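Local coordinates for possible substrate binding protein of ABC transporter system (Rhodopseudomonas palustris, PDB 3N0X) that probably serves as the periplasmic binding protein of an ABC transporter for branched-chain amino acids or related ligands, at residues Ile50-Gln55 and Lys62-Glu67; Gly287-Ala292 and Asp320-Lys325; Ala195-Pro200 and Lys225-Glu230; Lys218-Asp223 and Lys245-Met250. All blocks are in the same frame, centred on the assembly; numbering follows the deposited sequence.

Interaction 1 (Ile50-Gln55 and Lys62-Glu67); sequences ITKDDQ and KAALAE
The K52 side chain lies across helix 58-70, its CB against A64 CB at 3.9 Å and its amine beside the E67 carboxylate. The two segments are the strand and the helix of a beta-alpha-beta crossover: strand 45-53 leads into helix 58-70, which returns to strand 76-79, parallel to the first, with strand 5-11 between them in the sheet. K52 and A64 are also the closest pair of backbones, with CA atoms 6.1 Å apart, so the small alanine marks the point of nearest approach. From there the lysine chain bends at chi2 (-87°) and then runs extended, its CD passing A64 O at 3.9 Å. NZ ends in a salt bridge to E67 OE1 at 2.8 Å, the two side chains crossing at about a right angle. The oxygen is met on its anti side, 27° out of the carboxylate plane. NZ is also bridged to D72, its stronger partner, so two carboxylates share one lysine, which probably favours its charged form at this partly exposed surface. Where the strand ends, D54 turns inward and its carboxylate is held by S61 and T80, fastening the exit loop to the start of the helix. Just before it, D53 closes an Asx turn: Q55 N donates to D53 OD1 over 2.9 Å, arriving from above the carboxylate plane.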
loop_
_atom_site.group_PDB
_atom_site.type_symbol
_atom_site.label_atom_id
_atom_site.label_comp_id
_atom_site.label_asym_id
_atom_site.label_seq_id
_atom_site.Cartn_x
_atom_site.Cartn_y
_atom_site.Cartn_z
ATOM N N ILE A 50 -2.502 21.877 -7.198
ATOM C CA ILE A 50 -2.916 21.791 -8.597
ATOM C C ILE A 50 -3.183 20.321 -8.878
ATOM O O ILE A 50 -2.246 19.541 -8.739
ATOM C CB ILE A 50 -1.735 22.226 -9.514
ATOM C CG1 ILE A 50 -1.316 23.668 -9.211
ATOM C CG2 ILE A 50 -2.090 22.075 -10.999
ATOM C CD1 ILE A 50 -2.499 24.576 -9.087
ATOM N N THR A 51 -4.390 19.946 -9.284
ATOM C CA THR A 51 -4.696 18.554 -9.623
ATOM C C THR A 51 -4.713 18.325 -11.147
ATOM O O THR A 51 -5.138 19.195 -11.917
ATOM C CB THR A 51 -6.026 18.081 -9.010
ATOM O OG1 THR A 51 -7.111 18.825 -9.578
ATOM C CG2 THR A 51 -6.032 18.265 -7.491
ATOM N N LYS A 52 -4.223 17.156 -11.562
ATOM C CA LYS A 52 -4.105 16.796 -12.968
ATOM C C LYS A 52 -4.649 15.372 -13.093
ATOM O O LYS A 52 -4.047 14.412 -12.603
ATOM C CB LYS A 52 -2.638 16.786 -13.432
ATOM C CG LYS A 52 -1.873 18.105 -13.337
ATOM C CD LYS A 52 -2.116 18.907 -14.609
ATOM C CE LYS A 52 -1.351 20.198 -14.578
ATOM N NZ LYS A 52 -2.065 21.232 -15.361
ATOM N N ASP A 53 -5.767 15.232 -13.782
ATOM C CA ASP A 53 -6.346 13.936 -14.064
ATOM C C ASP A 53 -5.598 13.264 -15.206
ATOM O O ASP A 53 -5.539 13.817 -16.320
ATOM C CB ASP A 53 -7.814 14.157 -14.419
ATOM C CG ASP A 53 -8.549 12.897 -14.821
ATOM O OD1 ASP A 53 -8.104 11.743 -14.595
ATOM O OD2 ASP A 53 -9.661 13.116 -15.346
ATOM N N ASP A 54 -5.018 12.092 -14.951
ATOM C CA ASP A 54 -4.343 11.338 -16.006
ATOM C C ASP A 54 -5.155 10.207 -16.617
ATOM O O ASP A 54 -4.672 9.518 -17.504
ATOM C CB ASP A 54 -2.955 10.844 -15.546
ATOM C CG ASP A 54 -3.008 9.792 -14.445
ATOM O OD1 ASP A 54 -4.079 9.209 -14.181
ATOM O OD2 ASP A 54 -1.930 9.511 -13.878
ATOM N N GLN A 55 -6.386 10.025 -16.151
ATOM C CA GLN A 55 -7.283 8.972 -16.620
ATOM C C GLN A 55 -6.700 7.574 -16.507
ATOM O O GLN A 55 -7.166 6.656 -17.148
ATOM C CB GLN A 55 -7.739 9.257 -18.056
ATOM C CG GLN A 55 -8.310 10.658 -18.240
ATOM C CD GLN A 55 -8.806 10.919 -19.630
ATOM O OE1 GLN A 55 -9.313 10.020 -20.293
ATOM N NE2 GLN A 55 -8.636 12.147 -20.095
ATOM N N LYS A 62 2.319 11.141 -18.267
ATOM C CA LYS A 62 3.626 11.729 -18.578
ATOM C C LYS A 62 3.472 13.172 -18.984
ATOM O O LYS A 62 4.248 14.046 -18.590
ATOM C CB LYS A 62 4.316 10.957 -19.717
ATOM C CG LYS A 62 4.854 9.609 -19.309
ATOM C CD LYS A 62 5.820 9.062 -20.355
ATOM C CE LYS A 62 7.055 9.943 -20.465
ATOM N N ALA A 63 2.446 13.426 -19.819
ATOM C CA ALA A 63 2.169 14.787 -20.286
ATOM C C ALA A 63 1.664 15.703 -19.166
ATOM O O ALA A 63 2.104 16.873 -19.040
ATOM C CB ALA A 63 1.189 14.769 -21.486
ATOM N N ALA A 64 0.755 15.187 -18.334
ATOM C CA ALA A 64 0.220 15.966 -17.188
ATOM C C ALA A 64 1.313 16.357 -16.222
ATOM O O ALA A 64 1.367 17.474 -15.733
ATOM C CB ALA A 64 -0.846 15.169 -16.457
ATOM N N LEU A 65 2.217 15.430 -15.950
ATOM C CA LEU A 65 3.274 15.704 -14.985
ATOM C C LEU A 65 4.269 16.733 -15.520
ATOM O O LEU A 65 4.701 17.614 -14.795
ATOM C CB LEU A 65 4.001 14.424 -14.566
ATOM C CG LEU A 65 5.136 14.587 -13.549
ATOM C CD1 LEU A 65 4.624 15.268 -12.250
ATOM C CD2 LEU A 65 5.826 13.242 -13.227
ATOM N N ALA A 66 4.641 16.590 -16.791
ATOM C CA ALA A 66 5.489 17.574 -17.426
ATOM C C ALA A 66 4.840 18.951 -17.387
ATOM O O ALA A 66 5.467 19.946 -17.049
ATOM C CB ALA A 66 5.799 17.159 -18.879
ATOM N N GLU A 67 3.556 18.996 -17.716
ATOM C CA GLU A 67 2.822 20.252 -17.654
ATOM C C GLU A 67 2.824 20.855 -16.243
ATOM O O GLU A 67 2.953 22.073 -16.059
ATOM C CB GLU A 67 1.382 20.045 -18.135
ATOM C CG GLU A 67 0.594 21.341 -18.212
ATOM C CD GLU A 67 -0.775 21.155 -18.847
ATOM O OE1 GLU A 67 -1.712 20.729 -18.134
ATOM O OE2 GLU A 67 -0.912 21.473 -20.052
#

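Interaction 2 (Gly287-Ala292 and Asp320-Lys325); sequences GGFSAA and DTPKGK
F289, on helix 283-302, meets the hairpin of strands 318-321 and 324-328, whose two-residue loop is the type I beta turn T321-G324. Its CG stands anti to the backbone N (chi1 -161°), which carries the ring out beside P322. The proline CG sits over one face in a CH-pi contact, 4.1 Å from the ring centroid and 27° off the normal. P322 CD comes closest to the rim, 3.7 Å from F289 CD1, so the pyrrolidine covers the CB end of the ring and not its far end. I265 and W268 of helix 264-277 also touch this phenyl group, and the contact as a whole is buried. S290 follows one step along the helix, where the backbones approach most closely, its CA 5.1 Å from T321 CA. Its hydroxyl turns back along the helix and is hydrogen-bonded to A286 O, one turn earlier. With its polar need met there, OG lies in plain van der Waals contact with T321 CB at 3.4 Å and also borders P322 CD. M326 adds to the packing beside S290 and T321. The turn itself is braced from within: T321 OG1 is placed between the backbone N and the carbonyl carbon, from where it accepts from K323 N in an ST turn. The same hydroxyl donates to G324 O over 2.7 Å, with the donor tilted 20° from the carbonyl plane.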
loop_
_atom_site.group_PDB
_atom_site.type_symbol
_atom_site.label_atom_id
_atom_site.label_comp_id
_atom_site.label_asym_id
_atom_site.label_seq_id
_atom_site.Cartn_x
_atom_site.Cartn_y
_atom_site.Cartn_z
ATOM N N GLY A 287 -3.041 7.246 2.662
ATOM C CA GLY A 287 -1.861 7.509 1.858
ATOM C C GLY A 287 -1.723 8.933 1.356
ATOM O O GLY A 287 -0.627 9.509 1.375
ATOM N N GLY A 288 -2.833 9.549 0.974
ATOM C CA GLY A 288 -2.772 10.943 0.550
ATOM C C GLY A 288 -2.355 11.836 1.690
ATOM O O GLY A 288 -1.603 12.779 1.511
ATOM N N PHE A 289 -2.851 11.518 2.873
ATOM C CA PHE A 289 -2.501 12.249 4.101
ATOM C C PHE A 289 -1.019 12.090 4.377
ATOM O O PHE A 289 -0.313 13.045 4.723
ATOM C CB PHE A 289 -3.364 11.713 5.263
ATOM C CG PHE A 289 -3.483 12.604 6.471
ATOM C CD1 PHE A 289 -2.387 12.958 7.217
ATOM C CD2 PHE A 289 -4.737 13.013 6.905
ATOM C CE1 PHE A 289 -2.528 13.749 8.403
ATOM C CE2 PHE A 289 -4.913 13.764 8.048
ATOM C CZ PHE A 289 -3.796 14.116 8.799
ATOM N N SER A 290 -0.514 10.864 4.243
ATOM C CA SER A 290 0.895 10.594 4.448
ATOM C C SER A 290 1.770 11.392 3.489
ATOM O O SER A 290 2.823 11.936 3.898
ATOM C CB SER A 290 1.183 9.102 4.319
ATOM O OG SER A 290 0.401 8.389 5.278
ATOM N N ALA A 291 1.376 11.461 2.217
ATOM C CA ALA A 291 2.102 12.282 1.260
ATOM C C ALA A 291 2.102 13.769 1.640
ATOM O O ALA A 291 3.158 14.436 1.494
ATOM C CB ALA A 291 1.559 12.086 -0.153
ATOM N N ALA A 292 0.986 14.269 2.140
ATOM C CA ALA A 292 0.901 15.647 2.581
ATOM C C ALA A 292 1.932 15.889 3.653
ATOM O O ALA A 292 2.631 16.921 3.681
ATOM C CB ALA A 292 -0.553 15.977 3.101
ATOM N N ASP A 320 5.550 12.004 10.457
ATOM C CA ASP A 320 4.388 11.475 11.164
ATOM C C ASP A 320 3.221 11.357 10.192
ATOM O O ASP A 320 3.025 12.194 9.290
ATOM C CB ASP A 320 4.001 12.400 12.323
ATOM C CG ASP A 320 5.060 12.493 13.377
ATOM O OD1 ASP A 320 5.668 11.443 13.709
ATOM O OD2 ASP A 320 5.234 13.628 13.883
ATOM N N THR A 321 2.457 10.271 10.350
ATOM C CA THR A 321 1.362 9.963 9.438
ATOM C C THR A 321 0.194 9.334 10.226
ATOM O O THR A 321 0.334 9.044 11.425
ATOM C CB THR A 321 1.799 8.943 8.355
ATOM O OG1 THR A 321 1.887 7.658 8.948
ATOM C CG2 THR A 321 3.144 9.305 7.696
ATOM N N PRO A 322 -0.945 9.061 9.553
ATOM C CA PRO A 322 -1.977 8.314 10.270
ATOM C C PRO A 322 -1.570 6.915 10.702
ATOM O O PRO A 322 -2.265 6.294 11.507
ATOM C CB PRO A 322 -3.134 8.200 9.238
ATOM C CG PRO A 322 -2.915 9.396 8.324
ATOM C CD PRO A 322 -1.432 9.533 8.242
ATOM N N LYS A 323 -0.485 6.397 10.127
ATOM C CA LYS A 323 0.065 5.116 10.509
ATOM C C LYS A 323 1.242 5.238 11.483
ATOM O O LYS A 323 2.042 4.293 11.657
ATOM C CB LYS A 323 0.518 4.347 9.264
ATOM C CG LYS A 323 -0.576 3.954 8.285
ATOM C CD LYS A 323 -0.061 3.165 7.077
ATOM C CE LYS A 323 0.855 2.073 7.492
ATOM N NZ LYS A 323 1.138 1.065 6.438
ATOM N N GLY A 324 1.374 6.401 12.111
ATOM C CA GLY A 324 2.484 6.691 12.982
ATOM C C GLY A 324 3.697 7.049 12.141
ATOM O O GLY A 324 3.575 7.599 11.036
ATOM N N LYS A 325 4.858 6.686 12.634
ATOM C CA LYS A 325 6.113 7.105 12.028
ATOM C C LYS A 325 6.383 6.391 10.710
ATOM O O LYS A 325 6.291 5.173 10.643
ATOM C CB LYS A 325 7.267 6.804 12.980
ATOM C CG LYS A 325 8.613 7.330 12.484
#

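Interaction 3 (Ala195-Pro200 and Lys225-Glu230); sequences ALKDKP and KRYGIE
Y227 O is gripped by two donors, K203 NZ and, more weakly at 3.3 Å, a water molecule. That water also donates to K197 O at 2.9 Å, so it bridges the carbonyls of the two residues whose CA atoms are nearest across the contact, 5.3 Å apart. Beside the bridge, the lysine and tyrosine side chains lie side by side and point the same way. K197 CB approaches Y227 CD1 to 3.6 Å, and two carbons further along CD repeats the touch on Y227 CE1 at 3.7 Å. The aliphatic chain thus follows one flank of the ring obliquely. Its first torsion is the less usual one (chi1 66°), after which the chain is fully extended, carrying NZ to a salt bridge with D194. The phenol oxygen is hydrogen-bonded to Q190 NE2, so both polar ends of this pair are tied to helix 186-196. The contact closes one edge of the second Rossmann-like alpha/beta lobe: the end of helix 186-196, with its type I turn L196-K199, meets the 3-10 turn that enters the outermost strand 229-233 of the parallel sheet. On the inner side the packing is apolar. I229 CD1 rests against L196 CB at 3.8 Å, the two side chains crossing at about a right angle, while I229 CG2 reaches L196 CD1 at 4.0 Å. Behind them, I205 of the neighbouring strand 202-207 touches both residues, and F193 packs against I229 and Y227.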
loop_
_atom_site.group_PDB
_atom_site.type_symbol
_atom_site.label_atom_id
_atom_site.label_comp_id
_atom_site.label_asym_id
_atom_site.label_seq_id
_atom_site.Cartn_x
_atom_site.Cartn_y
_atom_site.Cartn_z
ATOM N N ALA A 195 -1.337 -31.291 -0.081
ATOM C CA ALA A 195 -0.019 -30.865 0.367
ATOM C C ALA A 195 0.090 -30.528 1.866
ATOM O O ALA A 195 1.196 -30.449 2.407
ATOM C CB ALA A 195 0.455 -29.641 -0.449
ATOM N N LEU A 196 -1.041 -30.249 2.510
ATOM C CA LEU A 196 -1.054 -29.863 3.893
ATOM C C LEU A 196 -1.735 -30.833 4.872
ATOM O O LEU A 196 -1.442 -30.779 6.064
ATOM C CB LEU A 196 -1.734 -28.512 4.012
ATOM C CG LEU A 196 -1.034 -27.316 3.417
ATOM C CD1 LEU A 196 -2.027 -26.091 3.532
ATOM C CD2 LEU A 196 0.326 -26.998 4.072
ATOM N N LYS A 197 -2.688 -31.626 4.393
ATOM C CA LYS A 197 -3.588 -32.337 5.283
ATOM C C LYS A 197 -2.940 -33.288 6.286
ATOM O O LYS A 197 -3.541 -33.564 7.323
ATOM C CB LYS A 197 -4.667 -33.083 4.510
ATOM C CG LYS A 197 -4.144 -34.228 3.645
ATOM C CD LYS A 197 -5.283 -34.810 2.882
ATOM C CE LYS A 197 -4.805 -35.853 1.906
ATOM N NZ LYS A 197 -6.005 -36.343 1.103
ATOM N N ASP A 198 -1.757 -33.801 5.970
ATOM C CA ASP A 198 -1.099 -34.749 6.865
ATOM C C ASP A 198 -0.027 -34.109 7.742
ATOM O O ASP A 198 0.611 -34.815 8.519
ATOM C CB ASP A 198 -0.517 -35.915 6.073
ATOM C CG ASP A 198 -1.586 -36.805 5.468
ATOM O OD1 ASP A 198 -2.690 -36.957 6.064
ATOM O OD2 ASP A 198 -1.328 -37.381 4.380
ATOM N N LYS A 199 0.119 -32.787 7.684
ATOM C CA LYS A 199 1.155 -32.110 8.447
ATOM C C LYS A 199 0.700 -31.951 9.891
ATOM O O LYS A 199 -0.507 -31.759 10.171
ATOM C CB LYS A 199 1.405 -30.702 7.879
ATOM C CG LYS A 199 1.849 -30.623 6.423
ATOM C CD LYS A 199 3.226 -31.145 6.152
ATOM C CE LYS A 199 3.514 -31.092 4.636
ATOM N NZ LYS A 199 4.756 -31.810 4.248
ATOM N N PRO A 200 1.648 -32.006 10.823
ATOM C CA PRO A 200 1.273 -31.692 12.193
ATOM C C PRO A 200 1.170 -30.168 12.353
ATOM O O PRO A 200 1.495 -29.428 11.408
ATOM C CB PRO A 200 2.465 -32.199 12.993
ATOM C CG PRO A 200 3.632 -31.925 12.091
ATOM C CD PRO A 200 3.107 -32.138 10.666
ATOM N N LYS A 225 -11.445 -26.492 6.580
ATOM C CA LYS A 225 -11.432 -26.851 7.989
ATOM C C LYS A 225 -11.529 -28.353 8.206
ATOM O O LYS A 225 -11.008 -28.860 9.210
ATOM C CB LYS A 225 -12.525 -26.113 8.772
ATOM C CG LYS A 225 -12.480 -26.311 10.298
ATOM N N ARG A 226 -12.134 -29.090 7.267
ATOM C CA ARG A 226 -12.221 -30.539 7.432
ATOM C C ARG A 226 -10.844 -31.218 7.394
ATOM O O ARG A 226 -10.670 -32.335 7.903
ATOM C CB ARG A 226 -13.161 -31.149 6.403
ATOM C CG ARG A 226 -12.598 -31.173 5.043
ATOM C CD ARG A 226 -13.644 -31.473 3.993
ATOM N NE ARG A 226 -13.227 -30.965 2.690
ATOM C CZ ARG A 226 -12.818 -31.708 1.651
ATOM N NH1 ARG A 226 -12.744 -33.044 1.728
ATOM N NH2 ARG A 226 -12.475 -31.097 0.510
ATOM N N TYR A 227 -9.853 -30.526 6.825
ATOM C CA TYR A 227 -8.467 -30.998 6.845
ATOM C C TYR A 227 -7.613 -30.281 7.885
ATOM O O TYR A 227 -6.398 -30.467 7.917
ATOM C CB TYR A 227 -7.821 -30.729 5.510
ATOM C CG TYR A 227 -8.407 -31.507 4.380
ATOM C CD1 TYR A 227 -8.265 -32.871 4.329
ATOM C CD2 TYR A 227 -9.057 -30.874 3.350
ATOM C CE1 TYR A 227 -8.769 -33.603 3.278
ATOM C CE2 TYR A 227 -9.537 -31.598 2.281
ATOM C CZ TYR A 227 -9.390 -32.965 2.272
ATOM O OH TYR A 227 -9.889 -33.690 1.217
ATOM N N GLY A 228 -8.239 -29.458 8.717
ATOM C CA GLY A 228 -7.549 -28.619 9.660
ATOM C C GLY A 228 -6.691 -27.561 8.985
ATOM O O GLY A 228 -5.631 -27.197 9.494
ATOM N N ILE A 229 -7.163 -27.040 7.857
ATOM C CA ILE A 229 -6.461 -25.983 7.128
ATOM C C ILE A 229 -7.206 -24.664 7.245
ATOM O O ILE A 229 -8.449 -24.641 7.114
ATOM C CB ILE A 229 -6.306 -26.378 5.640
ATOM C CG1 ILE A 229 -5.497 -27.647 5.498
ATOM C CG2 ILE A 229 -5.677 -25.242 4.809
ATOM C CD1 ILE A 229 -5.573 -28.313 4.092
ATOM N N GLU A 230 -6.455 -23.585 7.467
ATOM C CA GLU A 230 -6.951 -22.208 7.535
ATOM C C GLU A 230 -6.588 -21.507 6.252
ATOM O O GLU A 230 -5.552 -21.817 5.662
ATOM C CB GLU A 230 -6.205 -21.415 8.631
ATOM C CG GLU A 230 -6.613 -21.663 10.043
ATOM C CD GLU A 230 -6.015 -20.615 10.969
ATOM O OE1 GLU A 230 -6.264 -19.399 10.737
ATOM O OE2 GLU A 230 -5.282 -21.011 11.907
HETATM O O HOH W 1 -6.328 -33.788 7.917
#

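Interaction 4 (Lys218-Asp223 and Lys245-Met250); sequences KLQDMD and KRLPGM
The D221 carboxylate lies at the edge of the R246 guanidinium, roughly in its plane, as a salt bridge whose details are doubtful because OD1 and NH2 are modelled too close together. Q220 comes in obliquely to the same guanidinium, its CG 3.6 Å from R246 NH1, and its amide plane is 22° from the arginine plane as the two side chains slide past each other in opposite directions. In one of its two conformers, Q220 sets that amide against the R246 backbone. NE2 donates to R246 O over a long but nearly straight bond of 3.3 Å (175°), in the carbonyl plane and on a lone pair. A bridging water takes a second bond from NE2 at 2.9 Å and passes it to P248 O. The bend at chi2 (74°) leaves the amide beside L247, whose CD2 lies 3.5 Å from NE2; L216 of the same helix also meets this leucine. These contacts join the end of helix 215-221 to R246 and the type II turn L247-M250 that follows it, with G249 at positive phi, in the loop linking strand 229-233 of the second periplasmic-binding-protein lobe to strand 251-254.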
loop_
_atom_site.group_PDB
_atom_site.type_symbol
_atom_site.label_atom_id
_atom_site.label_comp_id
_atom_site.label_asym_id
_atom_site.label_seq_id
_atom_site.Cartn_x
_atom_site.Cartn_y
_atom_site.Cartn_z
ATOM N N LYS A 218 -14.114 -19.408 -3.076
ATOM C CA LYS A 218 -14.145 -20.694 -3.715
ATOM C C LYS A 218 -13.370 -21.778 -2.987
ATOM O O LYS A 218 -13.808 -22.925 -2.916
ATOM C CB LYS A 218 -13.720 -20.568 -5.184
ATOM C CG LYS A 218 -14.752 -19.737 -5.986
ATOM C CD LYS A 218 -14.264 -19.412 -7.369
ATOM C CE LYS A 218 -15.368 -18.699 -8.203
ATOM N NZ LYS A 218 -14.761 -17.984 -9.363
ATOM N N LEU A 219 -12.252 -21.417 -2.371
ATOM C CA LEU A 219 -11.543 -22.381 -1.527
ATOM C C LEU A 219 -12.349 -22.652 -0.231
ATOM O O LEU A 219 -12.446 -23.808 0.186
ATOM C CB LEU A 219 -10.138 -21.883 -1.148
ATOM C CG LEU A 219 -9.119 -21.881 -2.277
ATOM C CD1 LEU A 219 -7.855 -21.131 -1.851
ATOM C CD2 LEU A 219 -8.836 -23.317 -2.747
ATOM N N GLN A 220 -12.878 -21.593 0.377
ATOM C CA GLN A 220 -13.711 -21.728 1.591
ATOM C C GLN A 220 -14.922 -22.642 1.326
ATOM O O GLN A 220 -15.313 -23.438 2.203
ATOM C CB GLN A 220 -14.160 -20.347 2.100
ATOM C CG GLN A 220 -14.931 -20.342 3.433
ATOM C CD GLN A 220 -14.044 -20.594 4.649
ATOM O OE1 GLN A 220 -13.323 -21.592 4.713
ATOM N NE2 GLN A 220 -14.105 -19.688 5.626
ATOM N N ASP A 221 -15.499 -22.564 0.120
ATOM C CA ASP A 221 -16.637 -23.406 -0.239
ATOM C C ASP A 221 -16.254 -24.895 -0.243
ATOM O O ASP A 221 -17.116 -25.767 -0.081
ATOM C CB ASP A 221 -17.224 -23.043 -1.640
ATOM C CG ASP A 221 -17.954 -21.706 -1.675
ATOM O OD1 ASP A 221 -18.450 -21.252 -0.633
ATOM O OD2 ASP A 221 -18.020 -21.104 -2.787
HETATM N N MSE A 222 -14.969 -25.201 -0.440
HETATM C CA MSE A 222 -14.481 -26.588 -0.413
HETATM C C MSE A 222 -14.187 -27.104 1.009
HETATM O O MSE A 222 -13.775 -28.228 1.158
HETATM C CB MSE A 222 -13.220 -26.747 -1.282
HETATM C CG MSE A 222 -13.494 -26.456 -2.758
HETATM SE SE MSE A 222 -11.833 -26.232 -3.803
HETATM C CE MSE A 222 -11.292 -27.925 -3.804
ATOM N N ASP A 223 -14.389 -26.262 2.018
ATOM C CA ASP A 223 -14.323 -26.669 3.430
ATOM C C ASP A 223 -12.937 -27.124 3.859
ATOM O O ASP A 223 -12.747 -28.274 4.236
ATOM C CB ASP A 223 -15.354 -27.806 3.676
ATOM C CG ASP A 223 -15.607 -28.082 5.174
ATOM O OD1 ASP A 223 -15.123 -27.280 5.993
ATOM O OD2 ASP A 223 -16.283 -29.091 5.532
ATOM N N LYS A 245 -16.358 -11.183 4.982
ATOM C CA LYS A 245 -17.355 -11.578 5.971
ATOM C C LYS A 245 -17.676 -13.080 5.917
ATOM O O LYS A 245 -18.229 -13.626 6.866
ATOM C CB LYS A 245 -18.632 -10.711 5.846
ATOM C CG LYS A 245 -18.351 -9.256 6.218
ATOM C CD LYS A 245 -19.530 -8.305 5.910
ATOM C CE LYS A 245 -20.728 -8.563 6.759
ATOM N NZ LYS A 245 -21.829 -7.604 6.458
ATOM N N ARG A 246 -17.305 -13.741 4.822
ATOM C CA ARG A 246 -17.405 -15.198 4.695
ATOM C C ARG A 246 -16.219 -15.960 5.316
ATOM O O ARG A 246 -16.243 -17.199 5.326
ATOM C CB ARG A 246 -17.512 -15.571 3.208
ATOM C CG ARG A 246 -18.913 -15.305 2.578
ATOM C CD ARG A 246 -19.771 -16.584 2.478
ATOM N NE ARG A 246 -19.259 -17.519 1.457
ATOM C CZ ARG A 246 -18.522 -18.612 1.696
ATOM N NH1 ARG A 246 -18.188 -18.979 2.937
ATOM N NH2 ARG A 246 -18.113 -19.355 0.677
ATOM N N LEU A 247 -15.242 -15.233 5.891
ATOM C CA LEU A 247 -13.985 -15.807 6.405
ATOM C C LEU A 247 -13.715 -15.421 7.875
ATOM O O LEU A 247 -12.653 -14.858 8.195
ATOM C CB LEU A 247 -12.828 -15.335 5.508
ATOM C CG LEU A 247 -12.932 -15.639 4.002
ATOM C CD1 LEU A 247 -11.998 -14.766 3.146
ATOM C CD2 LEU A 247 -12.653 -17.119 3.838
ATOM N N PRO A 248 -14.672 -15.665 8.774
ATOM C CA PRO A 248 -14.461 -15.281 10.153
ATOM C C PRO A 248 -13.169 -15.866 10.728
ATOM O O PRO A 248 -12.876 -17.041 10.521
ATOM C CB PRO A 248 -15.698 -15.844 10.868
ATOM C CG PRO A 248 -16.190 -16.898 9.969
ATOM C CD PRO A 248 -15.942 -16.397 8.611
ATOM N N GLY A 249 -12.393 -15.040 11.420
ATOM C CA GLY A 249 -11.188 -15.482 12.091
ATOM C C GLY A 249 -9.959 -15.508 11.187
ATOM O O GLY A 249 -8.868 -15.796 11.666
HETATM N N MSE A 250 -10.137 -15.222 9.899
HETATM C CA MSE A 250 -9.010 -15.208 8.974
HETATM C C MSE A 250 -7.991 -14.182 9.440
HETATM O O MSE A 250 -8.341 -13.052 9.830
HETATM C CB MSE A 250 -9.431 -14.877 7.548
HETATM C CG MSE A 250 -8.258 -14.929 6.570
HETATM SE SE MSE A 250 -8.821 -14.957 4.737
HETATM C CE MSE A 250 -9.569 -13.317 4.711
HETATM O O HOH W 2 -13.262 -18.833 8.229
#

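Along the chain, interaction 1 comes first, interactions 3 and 4 follow with their segments alternating, and interaction 2 comes last. Interactions 3 and 4 are neighbours, with centres 14 Å apart, and share the unit of helix 215-221 followed by strand 229-233, at the edge of the four-stranded parallel sheet. Interaction 1 belongs to the six-stranded sheet, its centre 51 Å from that of interaction 3 and on the opposite side of the chain's centre. Interaction 2 lies 23 Å from interaction 1 between centres, and A291 touches E103 and T122, consistent with a return to the first lobe after the second. This two-lobed course fits a periplasmic binding protein, whose lobes typically close on ligand.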